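Local coordinates for catalase (Bacillus pumilus, PDB 4QOM), which breaks down hydrogen peroxide to water and molecular oxygen as a haem-containing catalase, at the interface of chains A and B. Residues are numbered along the deposited sequence; one frame, centred on the assembly and turned at random. Chains: chain A/B, Catalase.

The interface of chains A and B. Residues chain A 408, 410-412; chain B 24-27, 33.
In this haem catalase, whose family assembles as tetramers with N-terminal arms laced through neighbouring subunits, a short intermolecular antiparallel beta ladder joins strand 411-412 of chain A to strand 25-26 near the N-terminus of chain B. A:Val412 and B:Thr25 form a reciprocal pair. The amide N of A:Val412 reaches the carbonyl O of B:Thr25 at 3.0 Å, almost straight at the hydrogen (173°), while B:Thr25 N gives its hydrogen to A:Val412 O at 2.8 Å; both donors lie in the plane of the carbonyl they meet. Two residues along, past the bridged pair A:Met411 and B:Ala26, B:Gly27 N gives its hydrogen to A:Arg410 O, nearly along the C=O axis, at 2.9 Å, and so continues the register.

A:Met411 has the most surface buried, 53 Å², and supplies the side-chain part of the seam. Its CG stands anti to the carbonyl carbon, and a bend at chi3 (81°) carries the terminal methyl CE over one face of the B:Phe33 ring, off-centre toward the rim, 3.5 Å from CG of that ring. The two side chains cross obliquely, with A:Met411 CG also 3.8 Å from ring atom CE2 of B:Phe33. The same methyl rests above a face of the B:Arg24 guanidinium, 3.9 Å from NH1, so it is sandwiched between an aromatic and a cationic group.

B:Arg24 runs out extended beyond CG, which is anti to its backbone N (chi1 -161°). At the guanidinium's edge, in plane, a water lies 2.9 Å from NE and also meets the backbone O of A:Met411, tying side chain to strand. Within chain B, the B:Thr25 hydroxyl OG1, in the crowded position between backbone N and carbonyl carbon, donates to B:Gly27 O and may steady the start of the loop that follows the strand.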
loop_
_atom_site.group_PDB
_atom_site.type_symbol
_atom_site.label_atom_id
_atom_site.label_comp_id
_atom_site.label_asym_id
_atom_site.label_seq_id
_atom_site.Cartn_x
_atom_site.Cartn_y
_atom_site.Cartn_z
ATOM N N GLY A 408 38.328 10.732 12.242
ATOM C CA GLY A 408 38.660 10.467 10.849
ATOM C C GLY A 408 38.797 11.675 9.943
ATOM O O GLY A 408 38.105 12.693 10.095
ATOM N N ARG A 410 38.839 11.152 6.317
ATOM C CA ARG A 410 38.327 10.754 5.006
ATOM C C ARG A 410 36.983 9.981 5.179
ATOM O O ARG A 410 36.726 9.332 6.218
ATOM C CB ARG A 410 39.329 9.857 4.273
ATOM C CG ARG A 410 40.504 10.591 3.608
ATOM C CD ARG A 410 41.367 9.628 2.794
ATOM N NE ARG A 410 42.513 10.325 2.183
ATOM C CZ ARG A 410 42.552 10.886 0.967
ATOM N NH1 ARG A 410 43.679 11.493 0.578
ATOM N NH2 ARG A 410 41.502 10.867 0.121
ATOM N N MET A 411 36.180 10.024 4.131
ATOM C CA MET A 411 35.057 9.127 3.997
ATOM C C MET A 411 35.574 7.759 3.540
ATOM O O MET A 411 36.076 7.625 2.419
ATOM C CB MET A 411 34.070 9.611 2.948
ATOM C CG MET A 411 33.551 11.023 3.101
ATOM S SD MET A 411 32.365 11.438 1.778
ATOM C CE MET A 411 30.858 10.651 2.483
ATOM N N VAL A 412 35.483 6.771 4.411
ATOM C CA VAL A 412 36.046 5.475 4.153
ATOM C C VAL A 412 35.057 4.321 4.384
ATOM O O VAL A 412 34.106 4.444 5.149
ATOM C CB VAL A 412 37.220 5.261 5.112
ATOM C CG1 VAL A 412 37.983 4.034 4.693
ATOM C CG2 VAL A 412 38.127 6.494 5.188
ATOM N N ARG B 24 29.919 3.291 4.926
ATOM C CA ARG B 24 30.798 4.437 4.684
ATOM C C ARG B 24 30.762 5.406 5.877
ATOM O O ARG B 24 29.681 5.873 6.288
ATOM C CB ARG B 24 30.341 5.133 3.415
ATOM C CG ARG B 24 31.353 6.007 2.799
ATOM C CD ARG B 24 30.754 6.512 1.510
ATOM N NE ARG B 24 31.785 7.031 0.675
ATOM C CZ ARG B 24 31.591 7.829 -0.350
ATOM N NH1 ARG B 24 30.380 8.270 -0.628
ATOM N NH2 ARG B 24 32.673 8.270 -1.026
ATOM N N THR B 25 31.932 5.709 6.434
ATOM C CA THR B 25 31.993 6.328 7.727
ATOM C C THR B 25 33.116 7.349 7.789
ATOM O O THR B 25 33.952 7.446 6.885
ATOM C CB THR B 25 32.242 5.245 8.829
ATOM O OG1 THR B 25 33.500 4.587 8.602
ATOM C CG2 THR B 25 31.127 4.262 8.934
ATOM N N ALA B 26 33.043 8.205 8.786
ATOM C CA ALA B 26 34.084 9.212 9.014
ATOM C C ALA B 26 35.310 8.587 9.680
ATOM O O ALA B 26 35.411 8.547 10.902
ATOM C CB ALA B 26 33.534 10.400 9.817
ATOM N N GLY B 27 36.219 8.109 8.851
ATOM C CA GLY B 27 37.286 7.248 9.287
ATOM C C GLY B 27 36.802 5.857 9.703
ATOM O O GLY B 27 35.617 5.531 9.633
ATOM N N PHE B 33 27.806 7.992 7.018
ATOM C CA PHE B 33 27.415 8.979 6.103
ATOM C C PHE B 33 26.102 8.590 5.393
ATOM O O PHE B 33 25.858 7.400 5.088
ATOM C CB PHE B 33 28.497 9.192 5.089
ATOM C CG PHE B 33 29.606 10.025 5.639
ATOM C CD1 PHE B 33 29.355 11.319 6.076
ATOM C CD2 PHE B 33 30.884 9.501 5.828
ATOM C CE1 PHE B 33 30.331 12.112 6.601
ATOM C CE2 PHE B 33 31.871 10.285 6.410
ATOM C CZ PHE B 33 31.571 11.590 6.829
HETATM O O HOH W 1 34.471 5.889 0.819
#